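Local coordinates for protein ribulose bisphosphate carboxylase small chain (Galdieria sulphuraria, PDB 4F0H) that probably caps and steadies the catalytic large subunits of ribulose bisphosphate carboxylase, the enzyme that fixes carbon dioxide onto ribulose 1,5-bisphosphate, at residues Lys21-Met26 with Leu31-Glu36; Ile27-Ala32 with Ser93-Phe98; Ile41-Ser46 with Pro107-Ile112; Glu49-Pro54 with Arg72-Asn77; Phe66-Cys71 with Ile80-Phe85. All coordinates share one frame; numbering follows the deposited sequence.

Contact 1: Lys21-Met26 with Leu31-Glu36; sequences KQIDYM and LAIGIE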
# COMPACT_ATOMS: atom_id res chain seq x y z
N LYS B 21 -15.32 55.95 19.51
CA LYS B 21 -14.36 55.60 20.51
C LYS B 21 -13.56 54.35 20.09
O LYS B 21 -12.38 54.27 20.42
CB LYS B 21 -14.96 55.43 21.90
CG LYS B 21 -15.73 56.67 22.40
CD LYS B 21 -16.24 56.50 23.85
CE LYS B 21 -17.07 57.75 24.35
NZ LYS B 21 -18.29 58.12 23.55
N GLN B 22 -14.19 53.40 19.36
CA GLN B 22 -13.43 52.31 18.76
C GLN B 22 -12.44 52.78 17.68
O GLN B 22 -11.34 52.25 17.61
CB GLN B 22 -14.33 51.18 18.24
CG GLN B 22 -15.30 50.57 19.25
CD GLN B 22 -14.60 50.01 20.44
OE1 GLN B 22 -13.56 49.32 20.32
NE2 GLN B 22 -15.10 50.36 21.62
N ILE B 23 -12.78 53.77 16.88
CA ILE B 23 -11.77 54.33 15.95
C ILE B 23 -10.57 54.92 16.73
O ILE B 23 -9.41 54.65 16.40
CB ILE B 23 -12.36 55.43 15.06
CG1 ILE B 23 -13.65 55.00 14.35
CG2 ILE B 23 -11.41 55.84 13.98
CD1 ILE B 23 -13.65 53.56 14.05
N ASP B 24 -10.84 55.72 17.77
CA ASP B 24 -9.77 56.19 18.66
C ASP B 24 -8.83 55.04 19.10
O ASP B 24 -7.61 55.14 19.05
CB ASP B 24 -10.40 56.86 19.88
CG ASP B 24 -10.91 58.29 19.58
OD1 ASP B 24 -11.86 58.75 20.23
OD2 ASP B 24 -10.37 58.96 18.67
N TYR B 25 -9.39 53.91 19.51
CA TYR B 25 -8.56 52.84 19.98
C TYR B 25 -7.67 52.35 18.80
O TYR B 25 -6.43 52.20 18.91
CB TYR B 25 -9.46 51.71 20.57
CG TYR B 25 -8.75 50.37 20.67
CD1 TYR B 25 -7.93 50.05 21.75
CD2 TYR B 25 -8.94 49.40 19.65
CE1 TYR B 25 -7.26 48.80 21.81
CE2 TYR B 25 -8.29 48.15 19.68
CZ TYR B 25 -7.45 47.87 20.76
OH TYR B 25 -6.83 46.62 20.74
N MET B 26 -8.32 52.08 17.67
CA MET B 26 -7.59 51.64 16.47
C MET B 26 -6.43 52.57 16.13
O MET B 26 -5.34 52.12 15.76
CB MET B 26 -8.55 51.48 15.28
CG MET B 26 -9.71 50.57 15.69
SD MET B 26 -10.88 50.33 14.36
CE MET B 26 -9.84 49.57 13.18
N LEU B 31 -3.42 51.13 13.70
CA LEU B 31 -3.96 50.21 12.69
C LEU B 31 -4.31 50.87 11.33
O LEU B 31 -4.71 52.03 11.30
CB LEU B 31 -5.23 49.60 13.26
CG LEU B 31 -5.11 48.95 14.62
CD1 LEU B 31 -6.44 48.21 14.90
CD2 LEU B 31 -3.91 47.94 14.68
N ALA B 32 -4.18 50.16 10.20
CA ALA B 32 -4.89 50.54 8.97
C ALA B 32 -6.40 50.24 9.17
O ALA B 32 -6.77 49.26 9.84
CB ALA B 32 -4.33 49.72 7.78
N ILE B 33 -7.30 51.08 8.67
CA ILE B 33 -8.71 50.88 8.95
C ILE B 33 -9.48 50.65 7.67
O ILE B 33 -9.41 51.50 6.77
CB ILE B 33 -9.27 52.10 9.74
CG1 ILE B 33 -8.55 52.22 11.07
CG2 ILE B 33 -10.82 52.08 9.82
CD1 ILE B 33 -8.67 53.54 11.69
N GLY B 34 -10.18 49.50 7.57
CA GLY B 34 -10.92 49.13 6.39
C GLY B 34 -12.42 49.03 6.66
O GLY B 34 -12.85 48.59 7.74
N ILE B 35 -13.22 49.44 5.68
CA ILE B 35 -14.66 49.35 5.79
C ILE B 35 -15.08 48.34 4.70
O ILE B 35 -14.72 48.50 3.51
CB ILE B 35 -15.31 50.71 5.49
CG1 ILE B 35 -15.11 51.68 6.62
CG2 ILE B 35 -16.87 50.56 5.27
CD1 ILE B 35 -15.31 53.14 6.17
N GLU B 36 -15.82 47.28 5.07
CA GLU B 36 -16.13 46.20 4.10
C GLU B 36 -17.61 45.83 4.26
O GLU B 36 -18.18 45.93 5.38
CB GLU B 36 -15.28 45.00 4.39
CG GLU B 36 -13.77 45.33 4.53
CD GLU B 36 -12.85 44.07 4.65
OE1 GLU B 36 -11.63 44.19 4.50
OE2 GLU B 36 -13.32 42.95 4.85
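L31 N donates to M26 O at 3.0 Å, nearly straight at 175°, and the bond draws the end of helix 16-28 against the start of strand 32-38, with L31 CA 5.4 Å from M26 CA. It is the 6→1 bond, the longer of the two in the Schellman motif that ends the helix and leads the chain into strand 32-38. M26 gives the largest share of the apolar surface, with L31 and I33 next. Its chain runs extended as far as SD and then bends (chi3 61°), carrying the methyl CE onto I33 CG1 at 3.6 Å; methionine suits the spot because it is long, apolar and supple enough to reach the strand from the last turns of the helix. L31 comes in at about a right angle to it, its CD1 lying 3.9 Å from M26 CB. This is the helix-on-sheet layer of the RuBisCO small-subunit core, in which helix 16-28 covers one face of a four-stranded antiparallel sheet. One helical turn before M26, I23 adds a looser touch, CG2 to I33 CD1 at 4.2 Å. I33, a beta-branched residue well suited to a strand, also packs on V82 of the adjacent strand, while M26 reaches I96 of strand 93-101.

Contact 2: Ile27-Ala32 with Ser93-Phe98; sequences ISKKLA and STIISF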
# COMPACT_ATOMS: atom_id res chain seq x y z
N ILE B 27 -6.68 53.86 16.25
CA ILE B 27 -5.70 54.87 15.90
C ILE B 27 -4.57 54.81 16.89
O ILE B 27 -3.41 54.90 16.51
CB ILE B 27 -6.32 56.27 15.89
CG1 ILE B 27 -7.33 56.44 14.73
CG2 ILE B 27 -5.24 57.38 15.75
CD1 ILE B 27 -7.92 57.84 14.73
N SER B 28 -4.89 54.64 18.16
CA SER B 28 -3.87 54.62 19.17
C SER B 28 -3.03 53.37 18.95
O SER B 28 -1.87 53.37 19.30
CB SER B 28 -4.51 54.61 20.54
OG SER B 28 -4.94 53.27 20.79
N LYS B 29 -3.59 52.34 18.30
CA LYS B 29 -2.87 51.09 18.02
C LYS B 29 -2.15 51.13 16.69
O LYS B 29 -1.56 50.15 16.24
CB LYS B 29 -3.89 49.95 17.92
CG LYS B 29 -4.05 49.14 19.18
CD LYS B 29 -3.80 50.00 20.37
CE LYS B 29 -3.43 49.12 21.59
NZ LYS B 29 -2.98 47.73 21.13
N LYS B 30 -2.31 52.23 15.99
CA LYS B 30 -1.61 52.42 14.76
C LYS B 30 -2.13 51.48 13.67
O LYS B 30 -1.35 51.09 12.81
CB LYS B 30 -0.12 52.20 15.02
CG LYS B 30 0.40 53.21 16.08
CD LYS B 30 1.51 52.65 17.00
CE LYS B 30 2.79 52.34 16.18
NZ LYS B 30 4.08 52.47 16.93
N LEU B 31 -3.42 51.13 13.70
CA LEU B 31 -3.96 50.21 12.69
C LEU B 31 -4.31 50.87 11.33
O LEU B 31 -4.71 52.03 11.30
CB LEU B 31 -5.23 49.60 13.26
CG LEU B 31 -5.11 48.95 14.62
CD1 LEU B 31 -6.44 48.21 14.90
CD2 LEU B 31 -3.91 47.94 14.68
N ALA B 32 -4.18 50.16 10.20
CA ALA B 32 -4.89 50.54 8.97
C ALA B 32 -6.40 50.24 9.17
O ALA B 32 -6.77 49.26 9.84
CB ALA B 32 -4.33 49.72 7.78
N SER B 93 -2.06 41.13 10.46
CA SER B 93 -3.35 40.49 10.32
C SER B 93 -4.37 41.41 10.93
O SER B 93 -4.02 42.46 11.51
CB SER B 93 -3.39 39.17 11.12
OG SER B 93 -4.56 38.37 10.76
N THR B 94 -5.64 41.01 10.83
CA THR B 94 -6.70 41.63 11.59
C THR B 94 -6.55 41.47 13.10
O THR B 94 -6.21 40.38 13.58
CB THR B 94 -8.02 41.05 11.13
OG1 THR B 94 -8.17 41.31 9.71
CG2 THR B 94 -9.19 41.67 11.90
N ILE B 95 -6.75 42.54 13.87
CA ILE B 95 -6.85 42.44 15.29
C ILE B 95 -8.19 42.94 15.87
O ILE B 95 -8.37 42.88 17.07
CB ILE B 95 -5.67 43.12 16.07
CG1 ILE B 95 -5.74 44.63 15.97
CG2 ILE B 95 -4.26 42.56 15.67
CD1 ILE B 95 -4.96 45.31 17.22
N ILE B 96 -9.11 43.43 15.03
CA ILE B 96 -10.43 43.77 15.50
C ILE B 96 -11.32 43.90 14.27
O ILE B 96 -10.82 44.34 13.19
CB ILE B 96 -10.40 45.09 16.31
CG1 ILE B 96 -11.76 45.41 16.88
CG2 ILE B 96 -10.00 46.27 15.45
CD1 ILE B 96 -11.77 46.62 17.77
N SER B 97 -12.58 43.50 14.40
CA SER B 97 -13.57 43.52 13.26
C SER B 97 -14.99 43.51 13.84
O SER B 97 -15.37 42.56 14.51
CB SER B 97 -13.33 42.31 12.37
OG SER B 97 -14.34 42.10 11.41
N PHE B 98 -15.75 44.60 13.66
CA PHE B 98 -17.08 44.62 14.24
C PHE B 98 -18.10 45.23 13.27
O PHE B 98 -17.80 46.07 12.35
CB PHE B 98 -17.04 45.39 15.58
CG PHE B 98 -16.54 46.77 15.44
CD1 PHE B 98 -15.19 47.04 15.54
CD2 PHE B 98 -17.42 47.83 15.18
CE1 PHE B 98 -14.72 48.33 15.41
CE2 PHE B 98 -16.95 49.12 15.04
CZ PHE B 98 -15.58 49.36 15.14
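L31 and I95 meet because of how each is turned about its first torsion. In L31, CG stands anti to the carbonyl carbon (chi1 -53°), which sends both methyls out toward strand 93-101; in I95, CG1 sits between backbone N and carbonyl carbon (chi1 71°), and its outer arm reaches back to them. The two leucine methyls fit against that arm: L31 CD1 lies 3.8 Å from I95 CG1, and L31 CD2 lies 3.8 Å from I95 CD1. A forked leucine and a branched isoleucine mesh well in such a place, since each offers several carbons at once. I96 adds its short branch, CG2 standing 4.1 Å from L31 CD1. At the solvent side K29 lays only its aliphatic part near the patch, CG being 4.4 Å from I95 CD1; the long stem lets a lysine at an exposed position still contribute a weak apolar touch. Behind L31 the helix is closed by its Schellman motif: K30 takes positive phi, and K30 N bonds to I27 O at 2.9 Å. The strand turns a corner at I95, consistent with two successive residues, I95 and I96, both pointing toward this leucine. I95 also touches S86 of the neighbouring strand 79-86, whereas I96 and F98 continue along helix 16-28, where both pack on Q22 and I96 on M26 too.

Contact 3: Ile41-Ser46 with Pro107-Ile112; sequences IHPRNS and PGFNLI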
# COMPACT_ATOMS: atom_id res chain seq x y z
N ILE B 41 -23.92 36.50 4.07
CA ILE B 41 -23.39 36.49 5.48
C ILE B 41 -22.78 35.09 5.94
O ILE B 41 -22.57 34.81 7.14
CB ILE B 41 -24.41 37.13 6.45
CG1 ILE B 41 -23.72 37.51 7.78
CG2 ILE B 41 -25.63 36.23 6.64
CD1 ILE B 41 -22.78 38.64 7.72
N HIS B 42 -22.50 34.19 4.98
CA HIS B 42 -21.88 32.90 5.33
C HIS B 42 -20.60 33.18 6.14
O HIS B 42 -19.79 34.07 5.79
CB HIS B 42 -21.52 32.15 4.05
CG HIS B 42 -21.21 30.70 4.27
ND1 HIS B 42 -20.00 30.26 4.81
CD2 HIS B 42 -21.95 29.58 4.04
CE1 HIS B 42 -20.01 28.92 4.88
NE2 HIS B 42 -21.18 28.50 4.41
N PRO B 43 -20.40 32.42 7.20
CA PRO B 43 -19.21 32.57 8.04
C PRO B 43 -17.92 32.21 7.38
O PRO B 43 -16.86 32.54 7.95
CB PRO B 43 -19.43 31.56 9.17
CG PRO B 43 -20.40 30.56 8.61
CD PRO B 43 -21.31 31.35 7.71
N ARG B 44 -17.96 31.54 6.22
CA ARG B 44 -16.72 31.25 5.52
C ARG B 44 -16.54 32.17 4.30
O ARG B 44 -15.72 31.87 3.47
CB ARG B 44 -16.64 29.80 5.06
CG ARG B 44 -16.99 28.74 6.13
CD ARG B 44 -15.84 28.45 7.12
NE ARG B 44 -14.59 27.99 6.49
CZ ARG B 44 -14.29 26.72 6.18
NH1 ARG B 44 -15.11 25.72 6.45
NH2 ARG B 44 -13.12 26.45 5.62
N ASN B 45 -17.40 33.19 4.16
CA ASN B 45 -17.26 34.21 3.13
C ASN B 45 -16.19 35.19 3.58
O ASN B 45 -16.45 36.21 4.22
CB ASN B 45 -18.63 34.89 2.78
CG ASN B 45 -18.48 36.00 1.81
OD1 ASN B 45 -17.64 35.92 0.98
ND2 ASN B 45 -19.31 37.04 1.89
N SER B 46 -14.95 34.83 3.30
CA SER B 46 -13.83 35.51 3.90
C SER B 46 -13.57 36.91 3.31
O SER B 46 -12.92 37.74 3.93
CB SER B 46 -12.59 34.68 3.60
OG SER B 46 -12.54 33.58 4.43
N PRO B 107 -33.06 36.42 7.91
CA PRO B 107 -33.72 35.11 7.97
C PRO B 107 -32.81 33.94 8.38
O PRO B 107 -33.34 32.91 8.85
CB PRO B 107 -34.20 34.89 6.54
CG PRO B 107 -33.13 35.54 5.73
CD PRO B 107 -32.85 36.84 6.52
N GLY B 108 -31.48 34.06 8.20
CA GLY B 108 -30.58 33.02 8.72
C GLY B 108 -30.19 32.02 7.63
O GLY B 108 -30.00 32.40 6.48
N PHE B 109 -30.03 30.75 8.02
CA PHE B 109 -29.30 29.76 7.22
C PHE B 109 -30.03 28.47 7.02
O PHE B 109 -30.63 28.02 7.93
CB PHE B 109 -27.97 29.39 7.86
CG PHE B 109 -26.96 30.52 7.84
CD1 PHE B 109 -26.80 31.35 8.94
CD2 PHE B 109 -26.17 30.73 6.73
CE1 PHE B 109 -25.85 32.39 8.92
CE2 PHE B 109 -25.23 31.76 6.73
CZ PHE B 109 -25.06 32.59 7.82
N ASN B 110 -29.97 27.91 5.83
CA ASN B 110 -30.46 26.57 5.59
C ASN B 110 -29.33 25.62 5.94
O ASN B 110 -28.20 25.91 5.63
CB ASN B 110 -30.88 26.37 4.11
CG ASN B 110 -31.71 25.03 3.91
OD1 ASN B 110 -32.18 24.38 4.90
ND2 ASN B 110 -31.87 24.64 2.68
N LEU B 111 -29.63 24.50 6.61
CA LEU B 111 -28.64 23.44 6.87
C LEU B 111 -28.95 22.22 5.97
O LEU B 111 -30.05 21.63 6.06
CB LEU B 111 -28.57 23.07 8.37
CG LEU B 111 -27.67 21.90 8.78
CD1 LEU B 111 -26.28 22.24 8.74
CD2 LEU B 111 -28.02 21.45 10.23
N ILE B 112 -27.97 21.85 5.14
CA ILE B 112 -28.11 20.76 4.15
C ILE B 112 -27.29 19.55 4.62
O ILE B 112 -26.15 19.73 5.02
CB ILE B 112 -27.63 21.21 2.79
CG1 ILE B 112 -28.50 22.40 2.35
CG2 ILE B 112 -27.81 20.04 1.81
CD1 ILE B 112 -27.86 23.47 1.77
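F109 reaches from its strand toward the loop 41-46, and following it outward shows that its far end makes the contact. CB leaves the backbone toward the loop, and chi1 of -69° keeps CG beside the backbone N and anti to the carbonyl carbon, aiming the ring at the bend of I41, H42 and P43. CE2 comes first, 3.8 Å from H42 CA, which lies at the ring edge near its plane. CZ, the tip, is the busiest atom: I41 O stands 3.4 Å from it, also at the edge, I41 CG2 is 3.9 Å away, and P43 CD approaches obliquely at 4.0 Å. The loop holds its form through a type I turn from H42 to N45, in which N45 N bonds to H42 O, and through R44 N, which donates to H42 ND1 at 2.8 Å, close to the imidazole plane. Strand 109-115 pairs with 121-127 in the C-terminal hairpin known from red-type RuBisCO small subunits; I125 and A127 also pack on F109, and H42 touches R113 of the second subunit, another copy of this protein. Since ND1 accepts here, a neutral H42 would probably carry its proton on NE2. The rim of the F109 ring, slightly positive at its hydrogens, is turned to a carbonyl oxygen that also receives Q5 NE2, so a contact that is mostly apolar probably gains a modest electrostatic attraction.

Contact 4: Glu49-Pro54 with Arg72-Asn77; sequences EMWGLP and RKAKSN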
# COMPACT_ATOMS: atom_id res chain seq x y z
N GLU B 49 -16.93 42.70 0.34
CA GLU B 49 -16.57 43.74 -0.62
C GLU B 49 -15.91 44.92 0.10
O GLU B 49 -16.26 45.24 1.24
CB GLU B 49 -17.82 44.25 -1.35
CG GLU B 49 -18.54 43.17 -2.16
CD GLU B 49 -17.59 42.38 -3.10
OE1 GLU B 49 -16.86 42.96 -3.92
OE2 GLU B 49 -17.62 41.15 -3.05
N MET B 50 -14.98 45.57 -0.56
CA MET B 50 -14.22 46.68 0.01
C MET B 50 -14.94 47.99 -0.29
O MET B 50 -15.31 48.21 -1.44
CB MET B 50 -12.88 46.75 -0.70
CG MET B 50 -11.90 45.69 -0.33
SD MET B 50 -10.19 46.06 -0.89
CE MET B 50 -9.54 46.93 0.52
N TRP B 51 -15.14 48.85 0.71
CA TRP B 51 -15.66 50.20 0.45
C TRP B 51 -14.45 51.12 0.32
O TRP B 51 -13.86 51.55 1.31
CB TRP B 51 -16.61 50.65 1.52
CG TRP B 51 -17.11 52.05 1.39
CD1 TRP B 51 -16.61 53.18 2.02
CD2 TRP B 51 -18.19 52.50 0.55
NE1 TRP B 51 -17.33 54.30 1.61
CE2 TRP B 51 -18.30 53.90 0.72
CE3 TRP B 51 -19.07 51.85 -0.30
CZ2 TRP B 51 -19.27 54.66 0.03
CZ3 TRP B 51 -20.02 52.59 -0.99
CH2 TRP B 51 -20.14 53.98 -0.79
N GLY B 52 -14.02 51.39 -0.92
CA GLY B 52 -12.70 52.07 -1.10
C GLY B 52 -11.51 51.33 -0.47
O GLY B 52 -11.59 50.13 -0.17
N LEU B 53 -10.40 52.03 -0.27
CA LEU B 53 -9.15 51.42 0.19
C LEU B 53 -9.06 51.60 1.71
O LEU B 53 -9.69 52.50 2.24
CB LEU B 53 -7.96 52.13 -0.52
CG LEU B 53 -7.89 51.85 -2.04
CD1 LEU B 53 -7.08 52.83 -2.83
CD2 LEU B 53 -7.29 50.44 -2.25
N PRO B 54 -8.31 50.73 2.43
CA PRO B 54 -8.15 51.02 3.87
C PRO B 54 -7.57 52.46 4.11
O PRO B 54 -7.00 53.02 3.22
CB PRO B 54 -7.15 49.94 4.32
CG PRO B 54 -7.24 48.89 3.23
CD PRO B 54 -7.40 49.66 1.99
N ARG B 72 -23.05 53.24 4.74
CA ARG B 72 -24.42 52.96 5.20
C ARG B 72 -25.47 53.51 4.25
O ARG B 72 -26.48 52.84 4.00
CB ARG B 72 -24.65 53.59 6.56
CG ARG B 72 -24.06 52.78 7.69
CD ARG B 72 -23.78 53.69 8.82
NE ARG B 72 -23.80 53.01 10.11
CZ ARG B 72 -23.50 53.62 11.27
NH1 ARG B 72 -23.23 54.92 11.30
NH2 ARG B 72 -23.51 52.93 12.41
N LYS B 73 -25.24 54.69 3.67
CA LYS B 73 -26.27 55.22 2.80
C LYS B 73 -26.31 54.45 1.50
O LYS B 73 -27.40 54.10 1.01
CB LYS B 73 -26.18 56.74 2.55
CG LYS B 73 -25.80 57.54 3.77
CD LYS B 73 -26.61 57.19 5.07
CE LYS B 73 -25.94 57.81 6.32
NZ LYS B 73 -25.91 56.94 7.55
N ALA B 74 -25.15 54.16 0.93
CA ALA B 74 -25.12 53.51 -0.34
C ALA B 74 -25.51 52.06 -0.21
O ALA B 74 -25.97 51.51 -1.18
CB ALA B 74 -23.76 53.59 -0.94
N LYS B 75 -25.27 51.44 0.97
CA LYS B 75 -25.43 49.99 1.13
C LYS B 75 -26.28 49.66 2.36
O LYS B 75 -25.89 48.82 3.17
CB LYS B 75 -24.06 49.32 1.28
CG LYS B 75 -23.03 49.67 0.24
CD LYS B 75 -23.37 48.91 -0.99
CE LYS B 75 -22.59 49.33 -2.17
NZ LYS B 75 -23.06 48.43 -3.24
N SER B 76 -27.42 50.34 2.53
CA SER B 76 -28.06 50.32 3.83
C SER B 76 -28.55 48.94 4.16
O SER B 76 -28.74 48.64 5.36
CB SER B 76 -29.28 51.27 3.90
OG SER B 76 -30.26 50.80 2.94
N ASN B 77 -28.85 48.15 3.14
CA ASN B 77 -29.33 46.77 3.38
C ASN B 77 -28.29 45.64 3.14
O ASN B 77 -28.60 44.53 2.65
CB ASN B 77 -30.60 46.54 2.58
CG ASN B 77 -30.34 46.56 1.14
OD1 ASN B 77 -29.38 47.20 0.66
ND2 ASN B 77 -31.17 45.84 0.39
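The six-membered ring of W51 meets the end of helix 61-74 by its CH2 and CZ3 atoms: A74 CB comes in obliquely, while K75 CE lies at the edge, near the ring plane. The alanine methyl sits 3.6 Å from W51 CH2 and 3.9 Å from W51 CZ3, so it straddles the bond between those two ring carbons. A74 suits a helix surface that must let a bulky ring come close, because its side chain is no more than a methyl. K75 is more distant, with CE 4.3 Å from W51 CZ3; its aliphatic stem is long enough to border the ring while the residue stays partly exposed. The tryptophan gets there because CG stands anti to the backbone N (chi1 176°), carrying the indole from the backbone next to the short strand 49-50 across to the helix. In the small-subunit fold this strand flanks 32-38 in the antiparallel sheet, and helix 61-74 packs on the same sheet, so W51 bridges the sheet margin and the last turn of the helix. Earlier helical residues A70 and C71 also touch the indole, and I35 and Y37 reach it from strand 32-38. The ring nitrogen is occupied as well: W51 NE1 bonds to E67 OE1, which limits how the indole can rotate. K75 is the first residue to leave helical geometry, and it also rests on Y37.

Contact 5: Phe66-Cys71 with Ile80-Phe85; sequences FEINAC and IKVVGF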
# COMPACT_ATOMS: atom_id res chain seq x y z
N PHE B 66 -17.04 59.37 8.38
CA PHE B 66 -17.71 59.88 7.23
C PHE B 66 -17.89 58.81 6.21
O PHE B 66 -18.98 58.70 5.61
CB PHE B 66 -16.93 61.03 6.59
CG PHE B 66 -17.54 61.48 5.30
CD1 PHE B 66 -18.66 62.28 5.31
CD2 PHE B 66 -16.99 61.09 4.08
CE1 PHE B 66 -19.24 62.70 4.13
CE2 PHE B 66 -17.56 61.50 2.86
CZ PHE B 66 -18.70 62.30 2.89
N GLU B 67 -16.82 58.05 5.94
CA GLU B 67 -16.93 56.89 5.07
C GLU B 67 -17.88 55.84 5.58
O GLU B 67 -18.55 55.21 4.80
CB GLU B 67 -15.60 56.24 4.89
CG GLU B 67 -14.62 57.09 4.24
CD GLU B 67 -15.02 57.52 2.83
OE1 GLU B 67 -15.86 56.87 2.12
OE2 GLU B 67 -14.46 58.55 2.42
N ILE B 68 -17.90 55.60 6.88
CA ILE B 68 -18.84 54.61 7.44
C ILE B 68 -20.29 55.02 7.08
O ILE B 68 -21.13 54.20 6.67
CB ILE B 68 -18.73 54.54 8.98
CG1 ILE B 68 -17.36 53.99 9.40
CG2 ILE B 68 -19.88 53.69 9.57
CD1 ILE B 68 -17.26 53.80 10.92
N ASN B 69 -20.55 56.29 7.21
CA ASN B 69 -21.87 56.82 6.94
C ASN B 69 -22.21 56.89 5.47
O ASN B 69 -23.34 56.58 5.06
CB ASN B 69 -22.08 58.13 7.73
CG ASN B 69 -22.48 57.82 9.17
OD1 ASN B 69 -23.38 57.06 9.36
ND2 ASN B 69 -21.76 58.33 10.16
N ALA B 70 -21.20 57.25 4.68
CA ALA B 70 -21.32 57.12 3.24
C ALA B 70 -21.61 55.64 2.85
O ALA B 70 -22.50 55.34 2.01
CB ALA B 70 -20.01 57.63 2.58
N CYS B 71 -20.90 54.68 3.48
CA CYS B 71 -21.19 53.27 3.13
C CYS B 71 -22.64 52.87 3.53
O CYS B 71 -23.37 52.25 2.73
CB CYS B 71 -20.18 52.33 3.74
SG CYS B 71 -20.36 50.65 3.10
N ILE B 80 -22.17 45.60 7.15
CA ILE B 80 -20.98 46.47 6.96
C ILE B 80 -20.20 46.34 8.23
O ILE B 80 -20.78 46.44 9.37
CB ILE B 80 -21.40 47.99 6.77
CG1 ILE B 80 -22.48 48.13 5.65
CG2 ILE B 80 -20.19 48.91 6.60
CD1 ILE B 80 -22.97 49.62 5.40
N LYS B 81 -18.89 46.14 8.08
CA LYS B 81 -18.01 46.03 9.20
C LYS B 81 -16.80 46.90 9.10
O LYS B 81 -16.37 47.31 8.01
CB LYS B 81 -17.55 44.59 9.42
CG LYS B 81 -16.87 43.96 8.18
CD LYS B 81 -16.41 42.55 8.48
CE LYS B 81 -15.36 42.03 7.50
NZ LYS B 81 -15.42 40.54 7.54
N VAL B 82 -16.21 47.16 10.26
CA VAL B 82 -14.98 47.94 10.26
C VAL B 82 -13.90 47.03 10.70
O VAL B 82 -14.12 46.22 11.62
CB VAL B 82 -15.09 49.17 11.21
CG1 VAL B 82 -13.76 49.91 11.21
CG2 VAL B 82 -16.17 50.11 10.70
N VAL B 83 -12.74 47.12 10.06
CA VAL B 83 -11.72 46.11 10.32
C VAL B 83 -10.42 46.83 10.61
O VAL B 83 -10.11 47.79 9.94
CB VAL B 83 -11.52 45.20 9.06
CG1 VAL B 83 -10.50 44.15 9.33
CG2 VAL B 83 -12.77 44.44 8.76
N GLY B 84 -9.66 46.41 11.62
CA GLY B 84 -8.37 47.10 11.88
C GLY B 84 -7.25 46.11 11.69
O GLY B 84 -7.24 45.03 12.37
N PHE B 85 -6.33 46.44 10.77
CA PHE B 85 -5.22 45.59 10.37
C PHE B 85 -3.98 46.11 11.08
O PHE B 85 -3.66 47.32 10.99
CB PHE B 85 -4.96 45.75 8.86
CG PHE B 85 -6.09 45.33 8.02
CD1 PHE B 85 -6.37 43.96 7.84
CD2 PHE B 85 -6.89 46.26 7.41
CE1 PHE B 85 -7.44 43.56 7.06
CE2 PHE B 85 -7.99 45.87 6.60
CZ PHE B 85 -8.27 44.52 6.44
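C71 N bonds back to E67 O at 2.7 Å, a firm helical bond that sets the turn from which the C71 thiol meets I80. With SG anti to the backbone N (chi1 -170°), the sulfur points to the strand and enters between two branches of the isoleucine: SG is 3.6 Å from I80 CD1 and 3.9 Å from I80 CG2. I80 touches more than the thiol: its CD1 also lies 3.8 Å from C71 C, so the methyl rests against the helix backbone as well. Cysteine suits this place, being small and only weakly polar, and it lets the helix approach until C71 CA and I80 CA are 7.8 Å apart. One turn earlier I68 makes the second touch. Its extended chain brings CD1 to V82 CG2 at 3.9 Å, and the two side chains meet at about a right angle. Helix 61-74 thus lies on the antiparallel sheet of the small-subunit core, against strand 79-86, which runs between strands 32-38 and 93-101. The spacing explains the pairing: I68 and C71 are three apart and share one side of the helix, while I80 and V82 are two apart and share one face of the strand. Beta-branched I80 and V82 fit an extended backbone and offer methyls to the helix. K81, between them, lies on the other face and forms a cation-pi interaction with the ring of W48. I35 of strand 32-38 packs on both I68 and I80, continuing the apolar layer onto the adjacent strand.

Overall arrangement
Four of the five contacts belong to one helix-on-sheet domain. Contacts 1 and 5 are its buried parts, where helix 16-28 and helix 61-74 each pack on the same sheet; their strands are neighbours, and M26 of contact 1 reaches G84 of contact 5. Contact 2 shares L31 with contact 1 and carries the helix end to the sheet's outer strand, becoming partly exposed. Contact 4 is the surface counterpart of contact 5 on helix 61-74, exchanging aliphatic packing for contact with an indole ring. Contact 3, though buried too, stands apart, its centre about 26 Å from that of contact 1, and joins a loop to the C-terminal hairpin through an aromatic tip. A direct hydrogen bond between paired segments occurs only in contact 1.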